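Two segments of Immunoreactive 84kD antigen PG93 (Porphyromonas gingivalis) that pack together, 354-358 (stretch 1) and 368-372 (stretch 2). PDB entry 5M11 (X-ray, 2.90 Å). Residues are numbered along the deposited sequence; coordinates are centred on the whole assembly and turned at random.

Stretch 1 (354-358) NFDKK
Stretch 2 368-372: FSFND

Stretch 1 runs from the end of a β-strand (N354 to D356) into the first turn of a helix that begins at K357 and continues beyond K358. The strand residues are extended, with phi/psi of -116/123, -102/98 and -95/176°, and the backbone then turns to helical values at K357 (-48/-51°) and K358 (-69/-50°). Stretch 2 has no regular secondary structure. F368 is extended (-165/162°), S369 lies at -109/-13°, F370 adopts a positive phi (45/67°), N371 returns to -126/157°, and D372 is again positive (48/61°). The stretches run in roughly opposite directions and come closest at K357 and F370, whose CA atoms are 5.4 Å apart; the contact buries 226 Å² in total.

K357 donates both hydrogen bonds of the interface. Its CA-to-CB bond points sideways, but the chain, with chi1 to chi3 t (-173, 175 and 153°) and chi4 at 82° (p), carries its ammonium group to stretch 2. There NZ donates two hydrogen bonds, one to the backbone carbonyl S369 O at 3.0 Å and one to the side-chain amide oxygen N371 OD1 at 3.2 Å. Both acceptors are neutral oxygens, so the lysine charge is met here by carbonyl dipoles rather than by a carboxylate. N371, with chi1 at -72° (m) and chi2 at -41°, brings its amide nearer than its sideways CA-to-CB bond alone would suggest. N371 ND2 lies 3.5 Å from K357 NZ, but both are donors and no hydrogen bond joins them. S369 has chi1 at 60° (p); its OG is satisfied elsewhere in the structure, while its CB lies 3.9 Å from K357 NZ.

Nearer its backbone, the aliphatic part of the lysine packs on the backbone of stretch 2, with K357 CG 3.5 Å from F370 O. The CA-to-CB bond of F370 points toward stretch 1 (chi1 -168°, t; chi2 60°), and the residue is buried. K357 CA and F355 O both lie at the edge of its ring, near the ring plane. F370 CE2 is 3.8 Å from F355 O, and F370 CD2 is 3.8 Å from D356 O, so ring carbons lie against backbone carbonyls in van der Waals contact.

The side chains of F355 (chi1 -56°, m; chi2 -93°) and D356 (chi1 48°, p) contribute little to the contact. F355 starts sideways and its end leads away; the CA-to-CB bond of D356 points away, and D356 occupies the N-cap position without making a capping bond; its OD2 is hydrogen-bonded to a residue adjoining one of the stretches. Both carboxylate oxygens of D372 are satisfied elsewhere in the structure.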

# COMPACT_ATOMS: atom_id res chain seq x y z
N ASN A 354 14.40 -8.02 -4.32
CA ASN A 354 14.50 -6.94 -3.33
C ASN A 354 15.92 -6.70 -2.79
O ASN A 354 16.55 -7.59 -2.23
CB ASN A 354 13.56 -7.18 -2.14
CG ASN A 354 12.18 -7.68 -2.49
OD1 ASN A 354 11.68 -8.63 -1.91
ND2 ASN A 354 11.51 -7.05 -3.44
N PHE A 355 16.40 -5.46 -2.94
CA PHE A 355 17.69 -5.00 -2.44
C PHE A 355 17.42 -4.20 -1.18
O PHE A 355 17.01 -3.04 -1.29
CB PHE A 355 18.47 -4.16 -3.49
CG PHE A 355 18.71 -4.83 -4.81
CD1 PHE A 355 19.89 -5.53 -5.05
CD2 PHE A 355 17.77 -4.77 -5.83
CE1 PHE A 355 20.12 -6.16 -6.27
CE2 PHE A 355 17.99 -5.42 -7.05
CZ PHE A 355 19.17 -6.10 -7.27
N ASP A 356 17.55 -4.82 -0.01
CA ASP A 356 17.29 -4.16 1.27
C ASP A 356 18.58 -3.60 1.88
O ASP A 356 19.67 -3.79 1.31
CB ASP A 356 16.57 -5.10 2.26
CG ASP A 356 17.17 -6.49 2.41
OD1 ASP A 356 17.66 -6.82 3.52
OD2 ASP A 356 17.10 -7.27 1.43
N LYS A 357 18.44 -2.89 3.02
CA LYS A 357 19.49 -2.23 3.80
C LYS A 357 20.69 -3.16 4.05
O LYS A 357 21.80 -2.77 3.72
CB LYS A 357 18.90 -1.72 5.13
CG LYS A 357 19.82 -0.86 5.99
CD LYS A 357 19.11 -0.31 7.22
CE LYS A 357 20.04 -0.03 8.38
NZ LYS A 357 20.71 1.29 8.26
N LYS A 358 20.46 -4.38 4.56
CA LYS A 358 21.51 -5.35 4.90
C LYS A 358 22.23 -5.91 3.67
O LYS A 358 23.46 -5.88 3.64
CB LYS A 358 20.94 -6.49 5.76
CG LYS A 358 20.26 -6.02 7.07
CD LYS A 358 21.23 -5.86 8.25
CE LYS A 358 20.58 -5.24 9.47
NZ LYS A 358 19.75 -6.21 10.23
N PHE A 368 28.52 3.07 5.83
CA PHE A 368 27.43 3.84 5.20
C PHE A 368 26.15 3.15 5.66
O PHE A 368 26.24 2.02 6.17
CB PHE A 368 27.57 3.97 3.68
CG PHE A 368 27.58 2.67 2.93
CD1 PHE A 368 26.42 2.20 2.32
CD2 PHE A 368 28.75 1.93 2.80
CE1 PHE A 368 26.43 0.99 1.61
CE2 PHE A 368 28.75 0.71 2.11
CZ PHE A 368 27.59 0.26 1.52
N SER A 369 24.98 3.79 5.56
CA SER A 369 23.81 3.16 6.15
C SER A 369 22.76 2.60 5.16
O SER A 369 21.91 1.82 5.61
CB SER A 369 23.13 4.12 7.12
OG SER A 369 22.70 5.32 6.51
N PHE A 370 22.81 2.94 3.86
CA PHE A 370 21.81 2.53 2.84
C PHE A 370 20.39 2.72 3.37
O PHE A 370 19.67 1.75 3.64
CB PHE A 370 21.98 1.11 2.26
CG PHE A 370 21.10 0.90 1.04
CD1 PHE A 370 21.24 1.71 -0.08
CD2 PHE A 370 20.10 -0.06 1.04
CE1 PHE A 370 20.41 1.54 -1.20
CE2 PHE A 370 19.26 -0.22 -0.08
CZ PHE A 370 19.42 0.58 -1.18
N ASN A 371 20.02 3.99 3.55
CA ASN A 371 18.71 4.42 4.01
C ASN A 371 18.13 5.43 3.04
O ASN A 371 18.87 6.12 2.32
CB ASN A 371 18.79 5.04 5.42
CG ASN A 371 19.04 4.09 6.57
OD1 ASN A 371 18.51 2.98 6.66
ND2 ASN A 371 19.80 4.57 7.54
N ASP A 372 16.80 5.55 3.07
CA ASP A 372 15.97 6.48 2.33
C ASP A 372 16.33 6.52 0.86
O ASP A 372 16.73 7.57 0.34
CB ASP A 372 16.02 7.90 2.95
CG ASP A 372 16.06 7.92 4.46
OD1 ASP A 372 15.03 7.57 5.09
OD2 ASP A 372 17.12 8.29 5.02